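PDB 6QVI: ComZ from Thermus thermophilus, which is a competence-associated pilin that probably acts as a DNA receptor at the tip of the pilus during DNA uptake. Local coordinates for residues A[473-478]-A[492-497]; A[289-294]-A[299-304]; A[24-29]-A[521-526]; A[53-58]-A[129-134]; A[337-342]-A[383-388]. All coordinates share one frame; numbering follows the deposited sequence.

Contact 3 opens first, on helix 12-40, and closes last, on strand 517-529, so the loops of the other four contacts all lie within its span. It brings the two ends of the chain together in the pilin-like domain. Contact 4 opens next, after that helix, and closes at the end of strand 120-130, the neighbour of 517-529. The chain then enters the beta-solenoid part. There contact 2 closes a very short loop across helix 294-301. Contact 5 joins two neighbouring turns of chain at 337-342 and 383-388. Contact 1 closes across the solenoid interior shortly before the chain returns to the pilin-like domain. Contacts 4, 2, 5 and 1 follow in series, and none cross.

Contact 1: A[473-478]-A[492-497]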
# COMPACT_ATOMS: atom_id res chain seq x y z
N ASN A 473 -2.01 -2.09 -15.20
CA ASN A 473 -3.32 -2.13 -15.79
C ASN A 473 -3.68 -3.53 -16.24
O ASN A 473 -4.87 -3.88 -16.24
CB ASN A 473 -3.38 -1.15 -16.96
CG ASN A 473 -4.79 -0.91 -17.42
OD1 ASN A 473 -5.31 -1.65 -18.26
ND2 ASN A 473 -5.44 0.09 -16.82
N GLN A 474 -2.66 -4.34 -16.54
CA GLN A 474 -2.82 -5.74 -16.92
C GLN A 474 -1.58 -6.52 -16.49
O GLN A 474 -0.46 -6.01 -16.54
CB GLN A 474 -3.02 -5.92 -18.41
CG GLN A 474 -4.42 -5.71 -18.94
CD GLN A 474 -4.56 -6.23 -20.37
OE1 GLN A 474 -5.13 -5.56 -21.23
NE2 GLN A 474 -4.04 -7.44 -20.63
N PHE A 475 -1.78 -7.77 -16.13
CA PHE A 475 -0.73 -8.66 -15.70
C PHE A 475 -0.80 -9.82 -16.65
O PHE A 475 -1.88 -10.25 -16.99
CB PHE A 475 -1.01 -9.13 -14.30
CG PHE A 475 0.03 -10.01 -13.72
CD1 PHE A 475 0.07 -11.33 -14.02
CD2 PHE A 475 0.91 -9.53 -12.81
CE1 PHE A 475 1.00 -12.14 -13.46
CE2 PHE A 475 1.85 -10.34 -12.25
CZ PHE A 475 1.89 -11.64 -12.57
N CYS A 476 0.35 -10.32 -17.09
CA CYS A 476 0.40 -11.39 -18.05
C CYS A 476 1.61 -12.28 -17.90
O CYS A 476 2.67 -11.83 -17.57
CB CYS A 476 0.38 -10.74 -19.41
SG CYS A 476 0.82 -11.75 -20.80
N THR A 477 1.43 -13.57 -18.13
CA THR A 477 2.51 -14.51 -17.99
C THR A 477 2.82 -15.12 -19.32
O THR A 477 1.95 -15.30 -20.12
CB THR A 477 2.12 -15.61 -17.04
OG1 THR A 477 1.49 -15.01 -15.92
CG2 THR A 477 3.31 -16.30 -16.54
N THR A 478 4.08 -15.43 -19.57
CA THR A 478 4.41 -15.99 -20.86
C THR A 478 5.19 -17.23 -20.72
O THR A 478 5.80 -17.46 -19.69
CB THR A 478 5.30 -15.05 -21.63
OG1 THR A 478 6.23 -14.47 -20.73
CG2 THR A 478 4.48 -14.01 -22.27
N ALA A 492 3.90 -18.00 -13.04
CA ALA A 492 4.82 -17.04 -12.46
C ALA A 492 4.32 -16.69 -11.06
O ALA A 492 3.19 -17.00 -10.70
CB ALA A 492 4.94 -15.80 -13.33
N GLU A 493 5.18 -16.06 -10.25
CA GLU A 493 4.80 -15.81 -8.86
C GLU A 493 5.16 -14.40 -8.42
O GLU A 493 6.19 -13.85 -8.79
CB GLU A 493 5.42 -16.89 -7.94
CG GLU A 493 5.58 -16.47 -6.47
CD GLU A 493 6.01 -17.60 -5.54
OE1 GLU A 493 6.11 -18.77 -5.98
OE2 GLU A 493 6.17 -17.33 -4.34
N VAL A 494 4.30 -13.81 -7.59
CA VAL A 494 4.54 -12.50 -7.03
C VAL A 494 4.45 -12.62 -5.52
O VAL A 494 3.48 -13.17 -4.99
CB VAL A 494 3.54 -11.42 -7.53
CG1 VAL A 494 3.95 -10.04 -6.99
CG2 VAL A 494 3.43 -11.41 -9.07
N VAL A 495 5.43 -12.06 -4.82
CA VAL A 495 5.48 -12.18 -3.38
C VAL A 495 5.37 -10.79 -2.80
O VAL A 495 6.27 -9.96 -2.98
CB VAL A 495 6.76 -12.89 -2.94
CG1 VAL A 495 6.85 -12.95 -1.42
CG2 VAL A 495 6.78 -14.29 -3.54
N TYR A 496 4.25 -10.53 -2.14
CA TYR A 496 4.06 -9.20 -1.61
C TYR A 496 4.92 -9.02 -0.37
O TYR A 496 4.80 -9.77 0.60
CB TYR A 496 2.59 -8.95 -1.31
CG TYR A 496 2.39 -7.66 -0.55
CD1 TYR A 496 1.45 -7.58 0.46
CD2 TYR A 496 3.07 -6.50 -0.90
CE1 TYR A 496 1.25 -6.41 1.13
CE2 TYR A 496 2.87 -5.31 -0.21
CZ TYR A 496 1.96 -5.28 0.80
OH TYR A 496 1.75 -4.10 1.49
N ILE A 497 5.77 -8.01 -0.40
CA ILE A 497 6.59 -7.65 0.75
C ILE A 497 6.27 -6.21 1.11
O ILE A 497 6.62 -5.28 0.37
CB ILE A 497 8.08 -7.82 0.46
CG1 ILE A 497 8.40 -9.27 0.15
CG2 ILE A 497 8.92 -7.35 1.63
CD1 ILE A 497 9.90 -9.53 -0.01
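Ala492 starts the contact. Its CB lies 3.6 Å from Thr477 CG2, methyl against methyl. Thr477 places CG2 anti to its backbone N and OG1 beside that N (chi1 -44°). This turns the methyl to Ala492, while OG1 is hydrogen-bonded to Gly153 O and so has a polar partner inside the fold. Glu493 comes next and turns away, as expected for alternate residues of a strand. Its OE2 is hydrogen-bonded to Tyr191 OH. Val494 turns back toward the other strand and faces Phe475. The two side chains come from opposite directions, and Val494 CG2 meets the ring at an oblique angle. It sits 3.7 Å from Phe475 CE2 and 3.8 Å from Phe475 CZ. CG1 of Val494 is anti to the backbone N, which leaves CG2 as the branch that touches. Beyond Val494 the chain leads away from strand 474-478. The local strand directions differ by 143°, and side chains make the main contacts. This is interior packing of a beta-solenoid, where strands on different faces of the coil point apolar groups inward. Phe475 also meets the ring of Phe458, and both Phe475 and Ala492 touch Val460 of strand 457-461. Strand 474-478 lies parallel to 150-151 and 457-461, while strand 491-496 lies parallel to 153-157 and 465-467.

Contact 2: A[289-294]-A[299-304]; sequences SAYPTW and QGKAAL
The backbone O of Tyr291, the residue whose ring meets Gly300 and Lys301, is hydrogen-bonded to Lys282 NZ. The motif is a capped helix start. Thr293 holds the N-cap position of helix 294-301, and its OG1 caps Ala296 N. Tyr291 stands just before this cap and folds back along the short helix to reach Gly300 and Lys301. Its CG is beside the backbone N and anti to the carbonyl carbon (chi1 -63°), which points the ring toward Gly300; the side chain also touches Ala296 and Cys297. The disulfide between Cys288 and Cys297 ties the same loop to the same helix. Gly300 has no side chain, and the ring lies where one would point: a CB there would come too close to Tyr291 CE2. Lys301 crosses the tyrosine at about a right angle. Only the aliphatic root of the lysine takes part, because the chain bends further out and its end leads away. The contact is a surface one, made by van der Waals packing. Trp294, the first helical residue, points the other way, into the protein, where its NE1 is hydrogen-bonded to Leu507 O. At the far end of the tyrosine, its OH lies 3.8 Å from Lys301 CG and 4.1 Å from Gly300 C.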
# COMPACT_ATOMS: atom_id res chain seq x y z
N SER A 289 0.85 15.37 -3.91
CA SER A 289 -0.52 15.87 -3.84
C SER A 289 -0.64 17.32 -4.30
O SER A 289 -1.69 17.70 -4.84
CB SER A 289 -1.06 15.73 -2.41
OG SER A 289 -0.25 16.39 -1.45
N ALA A 290 0.41 18.13 -4.15
CA ALA A 290 0.35 19.51 -4.62
C ALA A 290 0.36 19.62 -6.15
O ALA A 290 -0.14 20.62 -6.68
CB ALA A 290 1.52 20.28 -4.03
N TYR A 291 0.92 18.62 -6.88
CA TYR A 291 0.99 18.79 -8.31
C TYR A 291 -0.34 18.41 -8.97
O TYR A 291 -1.04 17.51 -8.50
CB TYR A 291 2.12 17.95 -8.91
CG TYR A 291 3.50 18.34 -8.42
CD1 TYR A 291 3.96 17.94 -7.16
CD2 TYR A 291 4.33 19.14 -9.20
CE1 TYR A 291 5.24 18.32 -6.69
CE2 TYR A 291 5.60 19.52 -8.75
CZ TYR A 291 6.05 19.11 -7.50
OH TYR A 291 7.31 19.48 -7.07
N PRO A 292 -0.68 19.06 -10.08
CA PRO A 292 -1.95 18.72 -10.76
C PRO A 292 -1.98 17.30 -11.25
O PRO A 292 -3.05 16.67 -11.22
CB PRO A 292 -2.01 19.73 -11.92
CG PRO A 292 -0.62 20.15 -12.13
CD PRO A 292 0.04 20.13 -10.77
N THR A 293 -0.86 16.76 -11.69
CA THR A 293 -0.85 15.37 -12.13
C THR A 293 0.36 14.66 -11.54
O THR A 293 1.39 15.28 -11.23
CB THR A 293 -0.78 15.23 -13.65
OG1 THR A 293 0.48 15.75 -14.09
CG2 THR A 293 -1.92 15.96 -14.38
N TRP A 294 0.26 13.33 -11.45
CA TRP A 294 1.41 12.53 -11.05
C TRP A 294 2.59 12.82 -11.98
O TRP A 294 3.73 12.94 -11.52
CB TRP A 294 1.03 11.04 -11.08
CG TRP A 294 2.09 10.04 -10.65
CD1 TRP A 294 3.27 10.30 -9.99
CD2 TRP A 294 2.05 8.61 -10.84
NE1 TRP A 294 3.97 9.11 -9.77
CE2 TRP A 294 3.25 8.07 -10.29
CE3 TRP A 294 1.14 7.74 -11.46
CZ2 TRP A 294 3.54 6.71 -10.31
CZ3 TRP A 294 1.43 6.38 -11.48
CH2 TRP A 294 2.63 5.88 -10.92
N GLN A 299 8.15 15.01 -12.86
CA GLN A 299 8.92 15.97 -13.58
C GLN A 299 9.54 16.98 -12.66
O GLN A 299 10.70 17.31 -12.78
CB GLN A 299 8.03 16.69 -14.56
CG GLN A 299 7.77 15.95 -15.84
CD GLN A 299 6.64 16.55 -16.62
OE1 GLN A 299 5.94 17.39 -16.13
NE2 GLN A 299 6.47 16.10 -17.82
N GLY A 300 8.75 17.48 -11.73
CA GLY A 300 9.22 18.46 -10.80
C GLY A 300 10.07 17.98 -9.66
O GLY A 300 10.85 18.74 -9.15
N LYS A 301 9.96 16.74 -9.26
CA LYS A 301 10.76 16.30 -8.15
C LYS A 301 11.95 15.48 -8.55
O LYS A 301 12.67 14.98 -7.72
CB LYS A 301 9.91 15.54 -7.17
CG LYS A 301 9.28 16.43 -6.13
CD LYS A 301 8.89 15.65 -4.90
CE LYS A 301 9.70 16.07 -3.69
NZ LYS A 301 10.05 14.90 -2.83
N ALA A 302 12.16 15.34 -9.83
CA ALA A 302 13.25 14.56 -10.33
C ALA A 302 14.57 15.19 -10.10
O ALA A 302 14.73 16.37 -10.25
CB ALA A 302 13.08 14.37 -11.79
N ALA A 303 15.54 14.38 -9.77
CA ALA A 303 16.87 14.85 -9.58
C ALA A 303 17.46 14.90 -10.95
O ALA A 303 17.97 15.91 -11.38
CB ALA A 303 17.65 13.90 -8.73
N LEU A 304 17.39 13.79 -11.65
CA LEU A 304 17.89 13.67 -12.98
C LEU A 304 16.70 13.50 -13.86
O LEU A 304 15.93 12.61 -13.65
CB LEU A 304 18.76 12.44 -13.08
CG LEU A 304 19.70 12.33 -14.26
CD1 LEU A 304 19.06 11.55 -15.37
CD2 LEU A 304 20.00 13.71 -14.75

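Contact 3: A[24-29]-A[521-526]; sequences GLQKYK and LSYERR
Where Leu25 meets Tyr523, helix and strand backbones stay well apart: the nearest CA atoms, those of Leu25 and Arg525, are 10.2 Å from each other. Side chains bridge the space. Leu25 CD2 comes to the edge of the Tyr523 ring, near its plane, 3.9 Å from Tyr523 CE1. Both residues set CG anti to the backbone N, chi1 -171° for Leu25 and 158° for Tyr523, and each reaches toward the other segment. Gln26 is a lesser partner, with NE2 4.4 Å from Tyr523 CE1. Its OE1 has a weak hydrogen bond with Ile3 N. This is the packing of a pilin-like domain, in which the long N-terminal helix lies against an antiparallel sheet. Strand 517-529 pairs with strand 120-130, and Leu521 and Ser522 both face Thr126 in a classic beta bulge. Leu25 also touches Val123 and Leu110 of that sheet. The polar end of the tyrosine is held separately. Tyr523 OH is hydrogen-bonded to Glu22 OE1 of the helix, a second link between helix and strand. It also accepts a weak bond of 2.8 Å from Arg525 NH1, bent to 121° at the hydrogen. NH1 lies in the plane of the tyrosine ring at its edge, the hydroxyl lies in the plane of the guanidinium, and Arg525 makes a cation-pi contact with Trp6.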
# COMPACT_ATOMS: atom_id res chain seq x y z
N GLY A 24 -13.64 12.49 32.17
CA GLY A 24 -13.61 11.20 31.50
C GLY A 24 -13.70 11.33 30.00
O GLY A 24 -12.95 10.70 29.26
N LEU A 25 -14.64 12.15 29.53
CA LEU A 25 -14.85 12.30 28.10
C LEU A 25 -13.60 12.79 27.40
O LEU A 25 -13.24 12.26 26.35
CB LEU A 25 -15.98 13.27 27.82
CG LEU A 25 -16.30 13.20 26.33
CD1 LEU A 25 -17.20 12.03 26.04
CD2 LEU A 25 -16.96 14.48 25.87
N GLN A 26 -12.91 13.77 27.97
CA GLN A 26 -11.81 14.34 27.21
C GLN A 26 -10.57 13.48 27.30
O GLN A 26 -9.76 13.48 26.37
CB GLN A 26 -11.54 15.80 27.62
CG GLN A 26 -12.83 16.66 27.59
CD GLN A 26 -13.09 17.35 26.23
OE1 GLN A 26 -12.16 17.72 25.52
NE2 GLN A 26 -14.37 17.49 25.87
N LYS A 27 -10.46 12.68 28.35
CA LYS A 27 -9.34 11.74 28.42
C LYS A 27 -9.46 10.70 27.32
O LYS A 27 -8.52 10.47 26.55
CB LYS A 27 -9.33 11.04 29.77
CG LYS A 27 -8.04 10.36 30.13
CD LYS A 27 -8.35 9.07 30.86
CE LYS A 27 -7.09 8.34 31.27
NZ LYS A 27 -7.48 7.07 31.93
N TYR A 28 -10.64 10.08 27.21
CA TYR A 28 -10.80 8.99 26.26
C TYR A 28 -11.17 9.47 24.87
O TYR A 28 -11.07 8.68 23.94
CB TYR A 28 -11.82 8.00 26.80
CG TYR A 28 -11.23 7.20 27.92
CD1 TYR A 28 -11.40 7.58 29.26
CD2 TYR A 28 -10.43 6.10 27.65
CE1 TYR A 28 -10.83 6.84 30.32
CE2 TYR A 28 -9.87 5.35 28.68
CZ TYR A 28 -10.06 5.72 30.01
OH TYR A 28 -9.48 4.97 31.00
N LYS A 29 -11.54 10.74 24.68
CA LYS A 29 -11.56 11.31 23.34
C LYS A 29 -10.14 11.45 22.81
O LYS A 29 -9.90 11.23 21.62
CB LYS A 29 -12.27 12.66 23.35
CG LYS A 29 -12.16 13.50 22.04
CD LYS A 29 -13.23 14.63 22.00
CE LYS A 29 -12.71 15.96 22.57
NZ LYS A 29 -12.04 16.88 21.60
N LEU A 521 -19.56 14.72 15.52
CA LEU A 521 -20.89 14.97 14.97
C LEU A 521 -21.82 15.62 15.98
O LEU A 521 -22.76 16.32 15.60
CB LEU A 521 -21.55 13.68 14.47
CG LEU A 521 -20.89 12.88 13.33
CD1 LEU A 521 -21.79 11.76 12.88
CD2 LEU A 521 -20.50 13.76 12.15
N SER A 522 -21.56 15.42 17.27
CA SER A 522 -22.41 15.99 18.29
C SER A 522 -21.72 15.93 19.64
O SER A 522 -20.87 15.08 19.90
CB SER A 522 -23.75 15.28 18.36
OG SER A 522 -23.57 14.01 18.92
N TYR A 523 -22.14 16.83 20.52
CA TYR A 523 -21.62 16.78 21.88
C TYR A 523 -22.70 17.21 22.85
O TYR A 523 -23.45 18.15 22.57
CB TYR A 523 -20.39 17.65 21.96
CG TYR A 523 -20.04 18.11 23.32
CD1 TYR A 523 -19.08 17.44 24.07
CD2 TYR A 523 -20.63 19.24 23.85
CE1 TYR A 523 -18.72 17.91 25.32
CE2 TYR A 523 -20.28 19.70 25.09
CZ TYR A 523 -19.35 19.04 25.82
OH TYR A 523 -19.07 19.54 27.07
N GLU A 524 -22.78 16.51 23.98
CA GLU A 524 -23.88 16.74 24.89
C GLU A 524 -23.47 16.51 26.35
O GLU A 524 -22.70 15.59 26.66
CB GLU A 524 -25.02 15.82 24.46
CG GLU A 524 -25.97 15.36 25.52
CD GLU A 524 -27.07 14.47 24.94
OE1 GLU A 524 -26.85 13.84 23.86
OE2 GLU A 524 -28.16 14.41 25.57
N ARG A 525 -23.97 17.36 27.25
CA ARG A 525 -23.80 17.13 28.68
C ARG A 525 -25.13 17.34 29.38
O ARG A 525 -25.78 18.38 29.19
CB ARG A 525 -22.73 18.03 29.28
CG ARG A 525 -22.83 19.44 28.90
CD ARG A 525 -22.15 20.30 29.91
NE ARG A 525 -22.28 21.71 29.54
CZ ARG A 525 -21.50 22.34 28.67
NH1 ARG A 525 -20.52 21.69 28.06
NH2 ARG A 525 -21.69 23.64 28.44
N ARG A 526 -25.54 16.38 30.22
CA ARG A 526 -26.81 16.49 30.94
C ARG A 526 -26.54 16.25 32.41
O ARG A 526 -25.86 15.28 32.77
CB ARG A 526 -27.86 15.46 30.47
CG ARG A 526 -28.23 15.57 28.98
CD ARG A 526 -29.50 14.79 28.62
NE ARG A 526 -30.70 15.41 29.21
CZ ARG A 526 -31.40 14.91 30.23
NH1 ARG A 526 -30.98 13.82 30.88
NH2 ARG A 526 -32.48 15.55 30.68

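Contact 4: A[53-58]-A[129-134]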
# COMPACT_ATOMS: atom_id res chain seq x y z
N THR A 53 -6.68 -3.49 11.10
CA THR A 53 -8.06 -3.89 11.31
C THR A 53 -8.85 -2.66 11.74
O THR A 53 -8.36 -1.85 12.54
CB THR A 53 -8.18 -5.03 12.36
OG1 THR A 53 -9.55 -5.20 12.72
CG2 THR A 53 -7.35 -4.73 13.61
N SER A 54 -10.09 -2.53 11.25
CA SER A 54 -10.81 -1.30 11.51
C SER A 54 -11.28 -1.19 12.95
O SER A 54 -11.47 -2.17 13.69
CB SER A 54 -12.02 -1.13 10.60
OG SER A 54 -13.17 -1.67 11.21
N LEU A 55 -11.57 0.06 13.30
CA LEU A 55 -12.01 0.41 14.63
C LEU A 55 -13.30 -0.30 14.99
O LEU A 55 -13.53 -0.63 16.16
CB LEU A 55 -12.21 1.92 14.67
CG LEU A 55 -11.66 2.67 15.84
CD1 LEU A 55 -10.33 2.05 16.18
CD2 LEU A 55 -11.44 4.04 15.31
N ALA A 56 -14.15 -0.59 13.99
CA ALA A 56 -15.43 -1.20 14.33
C ALA A 56 -15.29 -2.61 14.88
O ALA A 56 -16.24 -3.13 15.47
CB ALA A 56 -16.34 -1.19 13.12
N ARG A 57 -14.11 -3.20 14.77
CA ARG A 57 -13.88 -4.55 15.25
C ARG A 57 -13.16 -4.56 16.57
O ARG A 57 -12.71 -5.61 17.01
CB ARG A 57 -13.07 -5.35 14.23
CG ARG A 57 -13.79 -5.61 12.93
CD ARG A 57 -13.88 -7.10 12.67
NE ARG A 57 -12.72 -7.83 13.19
CZ ARG A 57 -11.66 -8.20 12.48
NH1 ARG A 57 -11.61 -7.95 11.18
NH2 ARG A 57 -10.67 -8.84 13.09
N GLY A 58 -13.06 -3.42 17.22
CA GLY A 58 -12.48 -3.36 18.54
C GLY A 58 -11.34 -2.38 18.59
O GLY A 58 -10.97 -1.75 17.60
N ILE A 129 -15.46 8.15 12.47
CA ILE A 129 -14.05 7.82 12.36
C ILE A 129 -13.84 6.83 11.23
O ILE A 129 -14.45 5.75 11.23
CB ILE A 129 -13.47 7.22 13.65
CG1 ILE A 129 -13.83 8.11 14.85
CG2 ILE A 129 -11.96 7.00 13.52
CD1 ILE A 129 -13.29 7.53 16.13
N SER A 130 -12.96 7.18 10.28
CA SER A 130 -12.59 6.27 9.21
C SER A 130 -11.10 6.38 8.97
O SER A 130 -10.53 7.48 9.05
CB SER A 130 -13.42 6.56 7.96
OG SER A 130 -13.10 7.82 7.39
N ASN A 131 -10.44 5.24 8.77
CA ASN A 131 -9.00 5.22 8.52
C ASN A 131 -8.65 5.21 7.03
O ASN A 131 -9.48 4.93 6.15
CB ASN A 131 -8.38 4.00 9.22
CG ASN A 131 -8.24 4.20 10.73
OD1 ASN A 131 -7.34 4.91 11.19
ND2 ASN A 131 -9.17 3.60 11.51
N SER A 132 -7.40 5.54 6.73
CA SER A 132 -7.00 5.53 5.32
C SER A 132 -7.04 4.11 4.79
O SER A 132 -7.52 3.88 3.67
CB SER A 132 -5.60 6.13 5.12
OG SER A 132 -5.64 7.55 5.16
N ASP A 133 -6.56 3.16 5.59
CA ASP A 133 -6.39 1.77 5.20
C ASP A 133 -5.55 1.67 3.92
O ASP A 133 -6.04 1.36 2.82
CB ASP A 133 -7.75 1.07 5.07
CG ASP A 133 -7.61 -0.43 4.75
OD1 ASP A 133 -6.49 -0.98 4.93
OD2 ASP A 133 -8.62 -1.06 4.34
N TYR A 134 -4.26 1.94 4.10
CA TYR A 134 -3.31 1.83 3.00
C TYR A 134 -3.39 0.42 2.43
O TYR A 134 -3.04 -0.55 3.11
CB TYR A 134 -1.90 2.15 3.51
CG TYR A 134 -1.62 3.65 3.70
CD1 TYR A 134 -1.62 4.52 2.60
CD2 TYR A 134 -1.43 4.20 4.97
CE1 TYR A 134 -1.36 5.88 2.76
CE2 TYR A 134 -1.19 5.57 5.14
CZ TYR A 134 -1.16 6.40 4.02
OH TYR A 134 -0.93 7.76 4.15
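Ile129 sets CG2 anti to its backbone N, with CG1 beside that N (chi1 -51°), and this gives the CG2 methyl to Leu55. Leu55 answers with one branch: its CD2 lies 3.5 Å from Ile129 CG2 and 4.0 Å from Ile129 CD1. The two side chains cross at a slant, with CD2 meeting both methyls of the isoleucine. The side chain of Asn131 lies beside the same leucine and is also near Tyr36, Arg39 and Glu40 of helix 12-40. Leu55 sits in a short 3-10 turn. Arg57 N is bonded to Ser54 O at 3.0 Å, and Gly58 N to Leu55 O at 3.0 Å. Ser54 OG accepts a weak bond from Ala56 N. Gly58 follows, at backbone angles where a side chain would press on the carbonyl O of Arg57. The contact thus joins the loop after the N-terminal helix of the pilin-like domain to the end of strand 120-130. Upstream in that loop, Cys51 forms a disulfide with Cys209. Ile129 also touches Phe518, and Leu55 touches Arg39. Across the contact the chemistry is chiefly apolar and the touching residues are buried, so the 3-10 turn is held to the strand end by shape and hydrophobic burial rather than by directional bonds.

Contact 5: A[337-342]-A[383-388]; sequences TLDTQS and LNRPVD
Leu338 and Leu383 supply the apolar part. They lie side by side, pointing the same way, with Leu338 CD1 3.6 Å from Leu383 CG. Both also touch Leu368. The polar part centres on Asp339. It belongs to a type II' beta turn from Leu338 to Gln341, and its O is hydrogen-bonded to Tyr359 OH. Its CG is anti to the backbone N (chi1 -151°), which lays the carboxylate along Asn384, with Asp339 CG 3.9 Å from Asn384 CB. The carboxylate and amide planes are 30° apart. Asp339 OD1 touches the aliphatic part of Arg385, 3.4 Å from Arg385 CG. The charged groups are near but do not form a salt bridge: Asp339 OD1 is 4.6 Å from Arg385 NE. The guanidinium instead has its salt bridge with Glu366 through NH2. With an alanine here in place of Asp339, Arg385 would probably lose a nearby negative charge and a gap would open beside Asn384 CB. The two segments leave neighbouring parallel strands of the solenoid, 335-337 and 380-383. Beyond the contact, strand 387-392 runs between strands 366-371 and 419-421, parallel to both.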
# COMPACT_ATOMS: atom_id res chain seq x y z
N THR A 337 20.18 0.87 -22.62
CA THR A 337 20.40 -0.49 -22.25
C THR A 337 21.63 -0.45 -21.41
O THR A 337 22.56 0.18 -21.74
CB THR A 337 20.53 -1.44 -23.45
OG1 THR A 337 21.78 -2.12 -23.42
CG2 THR A 337 20.40 -0.70 -24.72
N LEU A 338 21.62 -1.14 -20.31
CA LEU A 338 22.77 -1.08 -19.42
C LEU A 338 23.83 -2.07 -19.91
O LEU A 338 24.78 -1.66 -20.57
CB LEU A 338 22.35 -1.36 -18.00
CG LEU A 338 21.49 -0.26 -17.42
CD1 LEU A 338 21.39 -0.43 -15.95
CD2 LEU A 338 22.12 1.04 -17.68
N ASP A 339 23.69 -3.36 -19.60
CA ASP A 339 24.58 -4.42 -20.15
C ASP A 339 26.04 -4.23 -19.74
O ASP A 339 26.33 -3.97 -18.56
CB ASP A 339 24.36 -4.50 -21.66
CG ASP A 339 24.62 -5.89 -22.22
OD1 ASP A 339 25.12 -6.75 -21.46
OD2 ASP A 339 24.29 -6.14 -23.40
N THR A 340 27.00 -4.35 -20.67
CA THR A 340 28.43 -4.52 -20.39
C THR A 340 29.29 -3.24 -20.43
O THR A 340 30.52 -3.36 -20.35
CB THR A 340 29.00 -5.57 -21.34
OG1 THR A 340 30.40 -5.75 -21.07
CG2 THR A 340 28.79 -5.15 -22.78
N GLN A 341 28.75 -2.06 -20.68
CA GLN A 341 29.60 -0.87 -20.60
C GLN A 341 29.06 0.11 -19.57
O GLN A 341 27.91 0.52 -19.63
CB GLN A 341 29.81 -0.20 -21.95
CG GLN A 341 30.76 0.97 -21.75
CD GLN A 341 32.24 0.54 -21.63
OE1 GLN A 341 32.69 -0.45 -22.22
NE2 GLN A 341 32.99 1.29 -20.80
N SER A 342 29.93 0.47 -18.62
CA SER A 342 29.55 1.35 -17.52
C SER A 342 29.08 2.71 -18.01
O SER A 342 29.60 3.28 -18.98
CB SER A 342 30.72 1.54 -16.55
OG SER A 342 31.10 0.32 -15.94
N LEU A 383 17.74 -3.46 -18.60
CA LEU A 383 18.87 -3.91 -17.81
C LEU A 383 19.09 -5.35 -18.21
O LEU A 383 18.23 -6.20 -17.95
CB LEU A 383 18.64 -3.81 -16.30
CG LEU A 383 18.44 -2.47 -15.65
CD1 LEU A 383 17.05 -2.06 -15.88
CD2 LEU A 383 18.67 -2.69 -14.17
N ASN A 384 20.21 -5.60 -18.87
CA ASN A 384 20.38 -6.86 -19.55
C ASN A 384 21.24 -7.85 -18.78
O ASN A 384 21.45 -8.96 -19.28
CB ASN A 384 20.99 -6.61 -20.92
CG ASN A 384 20.55 -7.61 -21.94
OD1 ASN A 384 20.39 -7.30 -23.12
ND2 ASN A 384 20.36 -8.85 -21.49
N ARG A 385 21.67 -7.53 -17.57
CA ARG A 385 22.48 -8.48 -16.82
C ARG A 385 22.15 -8.34 -15.35
O ARG A 385 21.67 -7.29 -14.91
CB ARG A 385 23.99 -8.25 -17.07
CG ARG A 385 24.37 -8.28 -18.55
CD ARG A 385 25.65 -9.05 -18.83
NE ARG A 385 26.59 -8.95 -17.73
CZ ARG A 385 27.52 -9.86 -17.49
NH1 ARG A 385 27.62 -10.93 -18.27
NH2 ARG A 385 28.34 -9.71 -16.46
N PRO A 386 22.38 -9.39 -14.55
CA PRO A 386 22.16 -9.30 -13.10
C PRO A 386 22.87 -8.11 -12.49
O PRO A 386 24.01 -7.78 -12.85
CB PRO A 386 22.74 -10.62 -12.58
CG PRO A 386 22.52 -11.57 -13.69
CD PRO A 386 22.66 -10.78 -14.97
N VAL A 387 22.17 -7.43 -11.60
CA VAL A 387 22.69 -6.21 -11.06
C VAL A 387 22.19 -5.96 -9.66
O VAL A 387 21.05 -6.18 -9.37
CB VAL A 387 22.24 -5.08 -12.00
CG1 VAL A 387 20.82 -5.30 -12.40
CG2 VAL A 387 22.43 -3.71 -11.40
N ASP A 388 23.08 -5.52 -8.81
CA ASP A 388 22.79 -5.20 -7.44
C ASP A 388 22.49 -3.74 -7.41
O ASP A 388 23.10 -2.98 -8.13
CB ASP A 388 24.03 -5.42 -6.61
CG ASP A 388 23.97 -6.66 -5.80
OD1 ASP A 388 23.36 -7.64 -6.25
OD2 ASP A 388 24.55 -6.66 -4.70